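Local coordinates for protein putative peptidase (Chlamydophila abortus, PDB 3CE2) that is probably a zinc-dependent oligopeptidase of the M3B family that degrades small bioactive peptides, at residues 40-45 against 109-113; 12-18 against 363-368; 287-291 against 592-596; 294-298 against 599-603; 63-69 against 138-142. One frame throughout, in Å; residues are numbered along the deposited sequence.

Interaction 1: residues 40-45 against 109-113; sequences LDSFGL and SITHL
Leu40, with chi1 t and chi2 p, extends its two methyl groups over the surface of helix 101-120, CD1 lying 4.0 Å from Leu113 CD1 and 4.2 Å from Ile110 CD1, while CD2 is 4.0 Å from Ser109 CB. This is apolar packing between helices of the N-terminal helical region of this M3B-family protein: residues 109-113 form a turn inside one helix, and residues 40-45 run from helix 33-42 into the loop that follows. A general lesson is how a terminating helix can still hold its neighbour. Gly44 leaves helical geometry with positive phi (52/81), its N donating to Asp41 O at 2.6 Å, and Leu45 continues extended (-55/143), so the chain turns and brings a third side chain to the same helix. The nearest CA pairs are Leu40 with Ile110 at 7.4 Å and Leu45 with Leu113 at 7.9 Å. Leu113 is the shared partner of Leu40, Phe43 and Leu45. Phe43 (chi1 m) sets CD2 3.8 Å from Leu113 CD1, and beyond this contact its ring meets Trp53, makes a cation-pi interaction with Lys82 and touches Leu83 and Leu86 of helix 66-96. Ser109 OG is engaged within its own helix, by Ala105 O. At the exposed margin, Leu45 CD1 approaches the edge of the His112 ring, 3.8 Å from His112 CD2.

Interaction 2: residues 12-18 against 363-368; sequences VRPRSEI and DKYENL
A two-pronged salt bridge anchors this contact: Arg15 NH1 donates to Asp363 OD2 at 2.8 Å and Arg15 NH2 to Asp363 OD1 at 2.9 Å. NH1 also donates to Asn367 OD1 at 3.1 Å, and both acceptor side chains lie at the edge of the guanidinium, near its plane. To reach them, Arg15 adopts chi1 t, chi2 p and chi3 t. The principle is that one arginine can hold both a strand residue and the loop that follows it. Asp363 is further held by a salt bridge to Lys370 and by Trp24 N, and Asn367 ND2 by Gln96 O; ND2 also donates to Leu368 O at 3.1 Å. A backbone link adds to these, Leu368 N donating to Arg13 O at 2.7 Å and 170°. Around it the CA atoms of Arg13 and Asn367 are 5.4 Å apart, those of Pro14 and Leu368 4.8 Å. Residues 12-14 are extended, then 15-17 make a short 3-10 turn with Glu17 N to Pro14 O at 3.0 Å and Ile18 N to Arg15 O at 2.9 Å. Packing is modest: Ile18 CG1 lies 3.9 Å from Asn367 CB, Pro14 CA 3.9 Å from Leu368 CB, and Val12 CG1 4.2 Å from Leu368 CD1. The N-terminal loop ahead of helix 33-42 is thus fastened to the loop between strand 362-363, an outermost strand of the mixed sheet, and strand 375-377.

Interaction 3: residues 287-291 against 592-596; sequences IVKKN and IQKAF
Phe596 (chi1 m) is the main bump here, and the hollow it enters is formed by Ile287, Val288 and Asn291, on helix 278-289 and just after it. One face of its ring takes a CH-pi contact from Asn291, whose CB stands 4.2 Å from the ring centroid and 28° off the normal; the closest approach is Asn291 CG to Phe596 CE2, 3.3 Å. Two methyls meet the ring edge: Ile287 CG2, 3.6 Å from Phe596 CE2, and Val288 CG2, 4.4 Å from Phe596 CZ. One turn earlier Ile592 (chi1 and chi2 t) lays its extended side chain against the same two methyls, its CD1 lying 3.4 Å from Ile287 CG2 and 3.9 Å from Val288 CG2. The backbones stay apart, with CA separations of 8.3 Å for Ile287 and Ile592 and 8.6 Å for Asn291 and Phe596. Asn291 (chi1 m) is folded back, ND2 giving a very short 2.4 Å bond to Ile287 O. Complementary shapes thus join helices distant in sequence within the helical M3 peptidase fold. Phe470 of helix 451-487 touches Val288 and Phe596, while Phe508 of helix 494-509 packs on Val288 and Ile543 of helix 536-553 on Ile592.

Interaction 4: residues 294-298 against 599-603; sequences LITKY and IEKKI
Segments 294-298 and 599-603, on helices 292-306 and 590-607, run nearly parallel and present a polar edge and an apolar seam to each other. Their axes approach to 10.8 Å at a signed crossing angle of 18°; the nearest CA pairs are Leu294 with Glu600 at 7.6 Å and Tyr298 with Ile603 at 6.3 Å. Backbone groups are satisfied along each helix, as by Tyr298 N to Leu294 O at 3.1 Å and Ile603 N to Ile599 O at 2.9 Å. Across the helices the charged pair is Lys297 NZ with Glu600 OE2 at 3.4 Å, a salt bridge whose hydrogen bond is weak. Glu600 (chi1 t, chi2 p) bends so that OE1 lies 3.6 Å from Leu294 CD2. Tyr298, with chi1 t, sends its OH to Asp463 and lays its ring nearly parallel to that of Phe466, both on helix 451-487. Ile603 (chi1 m, chi2 t) fills the seam: its CD1 is 3.9 Å from Leu294 CD2 and 4.1 Å from Tyr298 CB, while Leu294 CD1 lies 4.0 Å from Ile599 CG2. This chemistry implies amphipathic helix pairing: buried aliphatic packing accounts for most of the contact, with the Lys297-Glu600 salt bridge at its more exposed edge.

Interaction 5: residues 63-69 against 138-142; sequences LDNSESL and QHLSA
This is a polar contact between the start of one helix and the end of another, in the N-terminal helical part of this predicted M3B oligopeptidase; it centres on His139, packed against the N-terminal end of a helix that Asn65 caps. As N-cap of helix 66-96, Asn65 accepts at OD1 from Ser68 N at 3.1 Å and, weakly, from Glu67 N at 2.8 Å. The closest CA pair is Ser66 with His139, at 6.0 Å. His139, near the end of helix 133-141, has chi1 m and uses both ring nitrogens: NE2 donates to Leu63 O at 2.8 Å, and ND1 shares a 2.8 Å hydrogen bond with Ser66 OG (chi1 m). Two weak bonds from Gln138 (chi1 and chi2 t) reinforce the pairing, NE2 reaching Ser66 OG at 3.3 Å and Asp64 O at 3.4 Å. The example shows how an imidazole can read both a backbone carbonyl and a side-chain hydroxyl around a helix start. Beyond the two segments, Leu145 touches Ser66, Leu69 and His139, and Phe156 of helix 149-156 packs on His139. One face of the imidazole takes a CH-pi contact: Leu69 CD2 sits 3.3 Å from the His139 ring centroid, only 5° off its normal.

How the interactions relate
From the N terminus, the first segment of interaction 2 finds its partner more than 340 residues later, closing a wide loop that holds interactions 1 and 5 entirely. These two cross each other: 40-45 and 63-69 come first, then 109-113 and 138-142, interlacing the N-terminal helices although their nearest atoms are about 18 Å apart. Interactions 3 and 4 open inside the wide loop and close beyond it near the C terminus, so each crosses interaction 2. They also cross one another, joining successive helices 278-289 and 292-306 to helix 590-607, and touch where Phe596 meets Leu294. Interaction 1 lies opposite this pair across the chain's centre, about 50 Å or more between centres.

Interaction 1: residues 40-45 against 109-113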
# COMPACT_ATOMS: atom_id res chain seq x y z
N LEU A 40 20.31 -4.41 23.75
CA LEU A 40 19.98 -2.98 23.74
C LEU A 40 21.05 -2.21 24.47
O LEU A 40 21.40 -1.07 24.12
CB LEU A 40 18.63 -2.71 24.42
CG LEU A 40 18.18 -1.24 24.45
CD1 LEU A 40 17.48 -0.82 23.15
CD2 LEU A 40 17.27 -0.92 25.64
N ASP A 41 21.58 -2.85 25.51
CA ASP A 41 22.61 -2.25 26.36
C ASP A 41 23.93 -1.96 25.62
O ASP A 41 24.46 -0.86 25.77
CB ASP A 41 22.84 -3.10 27.63
CG ASP A 41 21.71 -2.95 28.67
OD1 ASP A 41 20.87 -2.03 28.53
OD2 ASP A 41 21.67 -3.75 29.63
N SER A 42 24.43 -2.92 24.83
CA SER A 42 25.73 -2.77 24.12
C SER A 42 25.93 -1.36 23.60
O SER A 42 27.06 -0.86 23.53
CB SER A 42 25.87 -3.72 22.92
OG SER A 42 24.80 -4.63 22.81
N PHE A 43 24.84 -0.72 23.22
CA PHE A 43 24.92 0.60 22.64
C PHE A 43 25.43 1.66 23.62
O PHE A 43 26.09 2.62 23.20
CB PHE A 43 23.58 1.00 22.02
CG PHE A 43 23.33 0.35 20.70
CD1 PHE A 43 24.13 0.65 19.61
CD2 PHE A 43 22.32 -0.58 20.54
CE1 PHE A 43 23.92 0.05 18.39
CE2 PHE A 43 22.09 -1.18 19.32
CZ PHE A 43 22.89 -0.87 18.24
N GLY A 44 25.14 1.48 24.90
CA GLY A 44 25.47 2.50 25.90
C GLY A 44 24.91 3.85 25.46
O GLY A 44 25.62 4.67 24.89
N LEU A 45 23.62 4.06 25.71
CA LEU A 45 22.98 5.34 25.44
C LEU A 45 23.75 6.46 26.16
O LEU A 45 24.25 6.27 27.27
CB LEU A 45 21.52 5.30 25.91
CG LEU A 45 20.41 6.05 25.15
CD1 LEU A 45 19.04 5.52 25.58
CD2 LEU A 45 20.48 7.59 25.28
N SER A 109 12.16 2.56 24.24
CA SER A 109 13.62 2.64 24.26
C SER A 109 14.22 2.52 22.86
O SER A 109 14.87 3.45 22.35
CB SER A 109 14.21 1.55 25.16
OG SER A 109 13.72 1.66 26.47
N ILE A 110 13.99 1.37 22.24
CA ILE A 110 14.52 1.13 20.91
C ILE A 110 14.04 2.27 19.99
O ILE A 110 14.83 2.80 19.20
CB ILE A 110 14.17 -0.28 20.40
CG1 ILE A 110 14.93 -0.59 19.11
CG2 ILE A 110 12.68 -0.44 20.22
CD1 ILE A 110 16.37 -0.08 19.16
N THR A 111 12.79 2.67 20.13
CA THR A 111 12.27 3.73 19.31
C THR A 111 13.12 4.99 19.51
O THR A 111 13.49 5.68 18.55
CB THR A 111 10.76 4.02 19.62
OG1 THR A 111 10.00 2.84 19.31
CG2 THR A 111 10.22 5.22 18.77
N HIS A 112 13.43 5.29 20.76
CA HIS A 112 14.22 6.47 21.07
C HIS A 112 15.59 6.31 20.40
O HIS A 112 16.09 7.24 19.77
CB HIS A 112 14.37 6.63 22.58
CG HIS A 112 15.35 7.68 22.99
ND1 HIS A 112 15.17 9.03 22.72
CD2 HIS A 112 16.53 7.59 23.66
CE1 HIS A 112 16.19 9.72 23.20
NE2 HIS A 112 17.03 8.87 23.78
N LEU A 113 16.16 5.12 20.52
CA LEU A 113 17.44 4.79 19.86
C LEU A 113 17.44 5.03 18.35
O LEU A 113 18.42 5.54 17.80
CB LEU A 113 17.84 3.35 20.15
CG LEU A 113 18.85 3.31 21.29
CD1 LEU A 113 19.65 1.99 21.34
CD2 LEU A 113 19.76 4.50 21.07

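Interaction 2: residues 12-18 against 363-368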
# COMPACT_ATOMS: atom_id res chain seq x y z
N VAL A 12 -12.78 -15.03 26.39
CA VAL A 12 -11.60 -14.20 26.22
C VAL A 12 -10.50 -14.56 27.23
O VAL A 12 -10.78 -14.73 28.40
CB VAL A 12 -12.00 -12.71 26.36
CG1 VAL A 12 -10.81 -11.78 26.17
CG2 VAL A 12 -13.11 -12.35 25.35
N ARG A 13 -9.26 -14.66 26.76
CA ARG A 13 -8.15 -15.02 27.65
C ARG A 13 -7.02 -14.00 27.66
O ARG A 13 -6.82 -13.28 26.71
CB ARG A 13 -7.61 -16.41 27.31
CG ARG A 13 -8.04 -17.50 28.27
CD ARG A 13 -8.63 -18.70 27.52
NE ARG A 13 -8.29 -18.68 26.10
CZ ARG A 13 -7.51 -19.57 25.50
NH1 ARG A 13 -7.00 -20.58 26.19
NH2 ARG A 13 -7.25 -19.45 24.20
N PRO A 14 -6.28 -13.93 28.76
CA PRO A 14 -5.13 -13.05 28.71
C PRO A 14 -3.94 -13.73 28.03
O PRO A 14 -3.87 -14.96 27.96
CB PRO A 14 -4.81 -12.76 30.19
CG PRO A 14 -5.72 -13.71 31.02
CD PRO A 14 -6.46 -14.59 30.07
N ARG A 15 -3.00 -12.92 27.55
CA ARG A 15 -1.85 -13.47 26.85
C ARG A 15 -1.26 -14.67 27.59
O ARG A 15 -1.00 -15.71 26.99
CB ARG A 15 -0.76 -12.41 26.64
CG ARG A 15 0.45 -12.95 25.89
CD ARG A 15 0.06 -13.29 24.46
NE ARG A 15 1.17 -13.74 23.63
CZ ARG A 15 1.10 -13.93 22.30
NH1 ARG A 15 -0.02 -13.66 21.63
NH2 ARG A 15 2.16 -14.37 21.63
N SER A 16 -1.07 -14.54 28.90
CA SER A 16 -0.26 -15.50 29.64
C SER A 16 -0.90 -16.88 29.76
O SER A 16 -0.23 -17.84 30.13
CB SER A 16 0.12 -14.94 31.02
OG SER A 16 -1.03 -14.88 31.85
N GLU A 17 -2.18 -16.99 29.44
CA GLU A 17 -2.85 -18.28 29.47
C GLU A 17 -2.95 -18.91 28.08
O GLU A 17 -3.60 -19.94 27.91
CB GLU A 17 -4.24 -18.15 30.12
CG GLU A 17 -4.21 -17.93 31.66
CD GLU A 17 -5.58 -17.55 32.26
OE1 GLU A 17 -5.61 -17.13 33.45
OE2 GLU A 17 -6.63 -17.67 31.55
N ILE A 18 -2.33 -18.29 27.08
CA ILE A 18 -2.43 -18.77 25.71
C ILE A 18 -1.33 -19.80 25.50
O ILE A 18 -0.19 -19.57 25.90
CB ILE A 18 -2.29 -17.62 24.67
CG1 ILE A 18 -3.34 -16.53 24.93
CG2 ILE A 18 -2.47 -18.14 23.24
CD1 ILE A 18 -4.77 -17.02 24.74
N ASP A 363 1.25 -15.68 14.91
CA ASP A 363 0.44 -15.55 16.11
C ASP A 363 -1.04 -15.63 15.73
O ASP A 363 -1.61 -14.67 15.22
CB ASP A 363 0.76 -14.24 16.81
CG ASP A 363 0.65 -14.36 18.30
OD1 ASP A 363 1.49 -15.06 18.91
OD2 ASP A 363 -0.27 -13.75 18.87
N LYS A 364 -1.67 -16.77 15.97
CA LYS A 364 -2.99 -17.05 15.36
C LYS A 364 -4.25 -16.31 15.82
O LYS A 364 -5.10 -15.96 15.00
CB LYS A 364 -3.29 -18.54 15.46
CG LYS A 364 -2.34 -19.39 14.66
CD LYS A 364 -2.70 -20.85 14.78
CE LYS A 364 -1.49 -21.70 14.59
NZ LYS A 364 -1.46 -22.66 15.70
N TYR A 365 -4.43 -16.14 17.13
CA TYR A 365 -5.76 -15.88 17.67
C TYR A 365 -5.86 -14.64 18.54
O TYR A 365 -4.86 -14.11 18.99
CB TYR A 365 -6.23 -17.06 18.52
CG TYR A 365 -6.34 -18.39 17.84
CD1 TYR A 365 -7.23 -18.60 16.79
CD2 TYR A 365 -5.62 -19.49 18.32
CE1 TYR A 365 -7.35 -19.87 16.18
CE2 TYR A 365 -5.74 -20.76 17.72
CZ TYR A 365 -6.60 -20.94 16.66
OH TYR A 365 -6.69 -22.19 16.07
N GLU A 366 -7.09 -14.21 18.81
CA GLU A 366 -7.29 -13.04 19.67
C GLU A 366 -6.89 -13.39 21.08
O GLU A 366 -7.11 -14.51 21.52
CB GLU A 366 -8.76 -12.61 19.66
CG GLU A 366 -9.10 -11.61 18.57
CD GLU A 366 -10.60 -11.49 18.31
OE1 GLU A 366 -11.37 -12.29 18.87
OE2 GLU A 366 -10.99 -10.60 17.52
N ASN A 367 -6.27 -12.44 21.78
CA ASN A 367 -6.25 -12.52 23.23
C ASN A 367 -6.41 -11.13 23.81
O ASN A 367 -6.33 -10.13 23.08
CB ASN A 367 -5.00 -13.23 23.76
CG ASN A 367 -3.70 -12.53 23.37
OD1 ASN A 367 -2.93 -13.04 22.55
ND2 ASN A 367 -3.44 -11.36 23.95
N LEU A 368 -6.63 -11.06 25.11
CA LEU A 368 -6.92 -9.79 25.72
C LEU A 368 -5.83 -8.80 25.36
O LEU A 368 -4.66 -9.06 25.61
CB LEU A 368 -7.02 -9.94 27.24
CG LEU A 368 -7.44 -8.65 27.95
CD1 LEU A 368 -8.95 -8.42 27.85
CD2 LEU A 368 -6.96 -8.69 29.38

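Interaction 3: residues 287-291 against 592-596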
# COMPACT_ATOMS: atom_id res chain seq x y z
N ILE A 287 -5.11 4.41 -21.28
CA ILE A 287 -5.57 3.06 -21.58
C ILE A 287 -6.79 2.70 -20.74
O ILE A 287 -7.74 2.09 -21.23
CB ILE A 287 -4.46 1.99 -21.45
CG1 ILE A 287 -3.84 1.69 -22.81
CG2 ILE A 287 -5.05 0.70 -21.03
CD1 ILE A 287 -2.94 2.81 -23.37
N VAL A 288 -6.76 3.08 -19.47
CA VAL A 288 -7.86 2.76 -18.58
C VAL A 288 -9.15 3.44 -19.04
O VAL A 288 -10.18 2.79 -19.12
CB VAL A 288 -7.53 3.08 -17.12
CG1 VAL A 288 -8.78 3.01 -16.29
CG2 VAL A 288 -6.53 2.07 -16.59
N LYS A 289 -9.09 4.73 -19.35
CA LYS A 289 -10.26 5.42 -19.90
C LYS A 289 -10.80 4.73 -21.15
O LYS A 289 -12.01 4.57 -21.29
CB LYS A 289 -9.94 6.86 -20.24
CG LYS A 289 -9.79 7.75 -19.04
CD LYS A 289 -9.49 9.19 -19.45
CE LYS A 289 -9.24 10.06 -18.23
NZ LYS A 289 -9.11 11.50 -18.60
N LYS A 290 -9.92 4.32 -22.06
CA LYS A 290 -10.38 3.62 -23.25
C LYS A 290 -10.98 2.26 -22.93
O LYS A 290 -11.56 1.64 -23.82
CB LYS A 290 -9.28 3.44 -24.28
CG LYS A 290 -8.84 4.71 -25.00
CD LYS A 290 -7.75 4.33 -25.98
CE LYS A 290 -6.63 5.35 -25.98
NZ LYS A 290 -5.29 4.68 -26.05
N ASN A 291 -10.85 1.77 -21.69
CA ASN A 291 -11.52 0.52 -21.32
C ASN A 291 -12.67 0.71 -20.38
O ASN A 291 -13.18 -0.27 -19.79
CB ASN A 291 -10.56 -0.50 -20.76
CG ASN A 291 -9.50 -0.90 -21.76
OD1 ASN A 291 -9.56 -1.99 -22.33
ND2 ASN A 291 -8.54 -0.03 -21.98
N ILE A 592 -0.89 -4.39 -18.83
CA ILE A 592 -2.27 -3.99 -18.63
C ILE A 592 -3.27 -4.78 -19.48
O ILE A 592 -4.42 -4.98 -19.08
CB ILE A 592 -2.49 -2.49 -18.77
CG1 ILE A 592 -3.83 -2.14 -18.10
CG2 ILE A 592 -2.43 -2.09 -20.22
CD1 ILE A 592 -4.13 -0.66 -18.02
N GLN A 593 -2.83 -5.26 -20.63
CA GLN A 593 -3.71 -6.07 -21.46
C GLN A 593 -3.93 -7.43 -20.85
O GLN A 593 -5.04 -7.99 -20.92
CB GLN A 593 -3.17 -6.19 -22.88
CG GLN A 593 -3.24 -4.87 -23.61
CD GLN A 593 -3.02 -5.03 -25.10
OE1 GLN A 593 -2.06 -5.68 -25.52
NE2 GLN A 593 -3.90 -4.42 -25.90
N LYS A 594 -2.89 -7.96 -20.22
CA LYS A 594 -3.01 -9.24 -19.51
C LYS A 594 -3.96 -9.09 -18.31
O LYS A 594 -4.74 -9.99 -17.99
CB LYS A 594 -1.63 -9.73 -19.05
CG LYS A 594 -0.86 -10.54 -20.09
CD LYS A 594 -1.67 -11.76 -20.47
CE LYS A 594 -0.86 -12.82 -21.19
NZ LYS A 594 -1.78 -13.92 -21.63
N ALA A 595 -3.90 -7.94 -17.65
CA ALA A 595 -4.81 -7.67 -16.55
C ALA A 595 -6.23 -7.66 -17.07
O ALA A 595 -7.10 -8.35 -16.55
CB ALA A 595 -4.46 -6.33 -15.91
N PHE A 596 -6.47 -6.86 -18.10
CA PHE A 596 -7.81 -6.76 -18.68
C PHE A 596 -8.37 -8.11 -19.14
O PHE A 596 -9.56 -8.39 -18.99
CB PHE A 596 -7.81 -5.76 -19.83
CG PHE A 596 -7.71 -4.33 -19.38
CD1 PHE A 596 -8.20 -3.94 -18.16
CD2 PHE A 596 -7.18 -3.37 -20.21
CE1 PHE A 596 -8.13 -2.63 -17.75
CE2 PHE A 596 -7.11 -2.05 -19.81
CZ PHE A 596 -7.59 -1.69 -18.57

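Interaction 4: residues 294-298 against 599-603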
# COMPACT_ATOMS: atom_id res chain seq x y z
N LEU A 294 -15.42 -1.62 -19.77
CA LEU A 294 -15.40 -2.74 -18.84
C LEU A 294 -16.23 -2.41 -17.61
O LEU A 294 -16.91 -3.27 -17.08
CB LEU A 294 -13.97 -3.15 -18.49
CG LEU A 294 -13.37 -4.20 -19.43
CD1 LEU A 294 -12.22 -4.89 -18.77
CD2 LEU A 294 -14.39 -5.25 -19.81
N ILE A 295 -16.18 -1.15 -17.18
CA ILE A 295 -17.06 -0.70 -16.11
C ILE A 295 -18.49 -0.89 -16.59
O ILE A 295 -19.29 -1.56 -15.93
CB ILE A 295 -16.79 0.80 -15.73
CG1 ILE A 295 -15.44 0.94 -15.03
CG2 ILE A 295 -17.85 1.35 -14.81
CD1 ILE A 295 -14.96 2.37 -15.02
N THR A 296 -18.81 -0.33 -17.76
CA THR A 296 -20.16 -0.47 -18.29
C THR A 296 -20.63 -1.92 -18.25
O THR A 296 -21.70 -2.20 -17.74
CB THR A 296 -20.24 0.01 -19.72
OG1 THR A 296 -19.51 1.24 -19.85
CG2 THR A 296 -21.65 0.23 -20.11
N LYS A 297 -19.83 -2.86 -18.75
CA LYS A 297 -20.24 -4.27 -18.75
C LYS A 297 -20.60 -4.76 -17.36
O LYS A 297 -21.70 -5.25 -17.14
CB LYS A 297 -19.15 -5.19 -19.31
CG LYS A 297 -19.35 -5.60 -20.75
CD LYS A 297 -18.09 -6.26 -21.32
CE LYS A 297 -18.26 -6.66 -22.79
NZ LYS A 297 -16.96 -6.75 -23.50
N TYR A 298 -19.65 -4.61 -16.43
CA TYR A 298 -19.78 -5.18 -15.09
C TYR A 298 -20.96 -4.64 -14.35
O TYR A 298 -21.75 -5.42 -13.82
CB TYR A 298 -18.52 -4.95 -14.23
CG TYR A 298 -18.67 -5.46 -12.81
CD1 TYR A 298 -19.15 -6.75 -12.55
CD2 TYR A 298 -18.33 -4.65 -11.71
CE1 TYR A 298 -19.28 -7.23 -11.25
CE2 TYR A 298 -18.47 -5.12 -10.40
CZ TYR A 298 -18.94 -6.41 -10.18
OH TYR A 298 -19.06 -6.87 -8.90
N ILE A 599 -9.80 -9.83 -16.22
CA ILE A 599 -11.04 -9.23 -15.77
C ILE A 599 -12.17 -9.64 -16.71
O ILE A 599 -13.24 -10.05 -16.27
CB ILE A 599 -10.88 -7.72 -15.68
CG1 ILE A 599 -9.85 -7.39 -14.60
CG2 ILE A 599 -12.17 -7.04 -15.36
CD1 ILE A 599 -9.21 -6.07 -14.78
N GLU A 600 -11.91 -9.55 -18.02
CA GLU A 600 -12.89 -9.92 -19.02
C GLU A 600 -13.38 -11.33 -18.80
O GLU A 600 -14.58 -11.61 -18.88
CB GLU A 600 -12.26 -9.82 -20.40
CG GLU A 600 -13.19 -10.14 -21.53
CD GLU A 600 -14.14 -9.01 -21.85
OE1 GLU A 600 -13.65 -7.88 -22.11
OE2 GLU A 600 -15.37 -9.25 -21.83
N LYS A 601 -12.45 -12.22 -18.51
CA LYS A 601 -12.83 -13.60 -18.33
C LYS A 601 -13.80 -13.73 -17.18
O LYS A 601 -14.77 -14.48 -17.25
CB LYS A 601 -11.62 -14.48 -18.08
CG LYS A 601 -11.95 -15.92 -18.19
CD LYS A 601 -10.92 -16.78 -17.51
CE LYS A 601 -11.46 -18.20 -17.41
NZ LYS A 601 -10.93 -18.94 -16.25
N LYS A 602 -13.54 -12.98 -16.11
CA LYS A 602 -14.33 -13.11 -14.90
C LYS A 602 -15.71 -12.48 -15.10
O LYS A 602 -16.71 -13.01 -14.61
CB LYS A 602 -13.62 -12.42 -13.74
CG LYS A 602 -12.40 -13.14 -13.25
CD LYS A 602 -12.74 -14.16 -12.22
CE LYS A 602 -11.52 -14.97 -11.83
NZ LYS A 602 -11.39 -16.08 -12.80
N ILE A 603 -15.76 -11.37 -15.84
CA ILE A 603 -17.04 -10.75 -16.13
C ILE A 603 -17.92 -11.72 -16.92
O ILE A 603 -19.11 -11.83 -16.66
CB ILE A 603 -16.89 -9.43 -16.91
CG1 ILE A 603 -16.19 -8.39 -16.04
CG2 ILE A 603 -18.24 -8.91 -17.35
CD1 ILE A 603 -16.00 -7.07 -16.72

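Interaction 5: residues 63-69 against 138-142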
# COMPACT_ATOMS: atom_id res chain seq x y z
N LEU A 63 34.71 11.99 2.16
CA LEU A 63 33.80 11.51 1.14
C LEU A 63 34.30 11.62 -0.30
O LEU A 63 33.61 11.20 -1.23
CB LEU A 63 32.47 12.21 1.28
CG LEU A 63 31.79 11.82 2.59
CD1 LEU A 63 30.61 12.73 2.86
CD2 LEU A 63 31.40 10.34 2.62
N ASP A 64 35.49 12.17 -0.49
CA ASP A 64 36.08 12.12 -1.82
C ASP A 64 36.89 10.82 -1.99
O ASP A 64 37.58 10.64 -2.99
CB ASP A 64 36.90 13.37 -2.13
CG ASP A 64 38.04 13.61 -1.15
OD1 ASP A 64 38.13 12.91 -0.11
OD2 ASP A 64 38.87 14.51 -1.42
N ASN A 65 36.75 9.92 -1.02
CA ASN A 65 37.52 8.69 -1.01
C ASN A 65 36.65 7.44 -0.87
O ASN A 65 36.11 7.16 0.20
CB ASN A 65 38.52 8.76 0.14
CG ASN A 65 39.38 7.54 0.23
OD1 ASN A 65 38.89 6.41 0.39
ND2 ASN A 65 40.68 7.75 0.17
N SER A 66 36.54 6.67 -1.94
CA SER A 66 35.61 5.57 -1.98
C SER A 66 35.81 4.57 -0.86
O SER A 66 34.87 3.88 -0.48
CB SER A 66 35.67 4.88 -3.33
OG SER A 66 35.33 5.81 -4.34
N GLU A 67 37.02 4.47 -0.34
CA GLU A 67 37.25 3.51 0.72
C GLU A 67 36.67 3.98 2.05
O GLU A 67 36.25 3.18 2.88
CB GLU A 67 38.73 3.16 0.85
CG GLU A 67 38.98 1.99 1.82
CD GLU A 67 40.20 1.15 1.46
OE1 GLU A 67 40.91 0.68 2.40
OE2 GLU A 67 40.45 0.94 0.25
N SER A 68 36.65 5.29 2.24
CA SER A 68 36.06 5.87 3.43
C SER A 68 34.54 5.70 3.41
O SER A 68 33.93 5.29 4.40
CB SER A 68 36.41 7.35 3.53
OG SER A 68 36.28 7.78 4.87
N LEU A 69 33.96 6.01 2.26
CA LEU A 69 32.54 5.89 2.05
C LEU A 69 32.13 4.45 2.27
O LEU A 69 31.15 4.16 2.94
CB LEU A 69 32.20 6.36 0.66
CG LEU A 69 30.79 6.35 0.12
CD1 LEU A 69 29.84 7.00 1.09
CD2 LEU A 69 30.83 7.12 -1.22
N GLN A 138 32.97 8.88 -9.84
CA GLN A 138 34.04 8.08 -9.27
C GLN A 138 33.48 7.01 -8.35
O GLN A 138 33.97 5.88 -8.34
CB GLN A 138 35.05 8.93 -8.54
CG GLN A 138 36.05 8.12 -7.72
CD GLN A 138 36.82 8.98 -6.67
OE1 GLN A 138 37.26 10.11 -6.97
NE2 GLN A 138 36.98 8.44 -5.45
N HIS A 139 32.45 7.36 -7.58
CA HIS A 139 31.87 6.43 -6.62
C HIS A 139 31.00 5.38 -7.29
O HIS A 139 30.98 4.22 -6.88
CB HIS A 139 31.04 7.17 -5.58
CG HIS A 139 31.86 7.89 -4.56
ND1 HIS A 139 32.94 7.31 -3.94
CD2 HIS A 139 31.75 9.14 -4.05
CE1 HIS A 139 33.47 8.18 -3.09
NE2 HIS A 139 32.76 9.30 -3.14
N LEU A 140 30.26 5.79 -8.32
CA LEU A 140 29.42 4.85 -9.05
C LEU A 140 30.29 3.88 -9.87
O LEU A 140 29.80 2.85 -10.32
CB LEU A 140 28.43 5.59 -9.96
CG LEU A 140 27.47 6.41 -9.11
CD1 LEU A 140 26.40 7.08 -9.97
CD2 LEU A 140 26.83 5.52 -8.05
N SER A 141 31.57 4.21 -10.01
CA SER A 141 32.55 3.40 -10.74
C SER A 141 33.42 2.57 -9.83
O SER A 141 34.08 1.66 -10.28
CB SER A 141 33.51 4.32 -11.47
OG SER A 141 32.98 4.59 -12.73
N ALA A 142 33.50 2.93 -8.55
CA ALA A 142 34.45 2.26 -7.68
C ALA A 142 33.95 0.85 -7.35
O ALA A 142 32.78 0.67 -7.05
CB ALA A 142 34.71 3.08 -6.43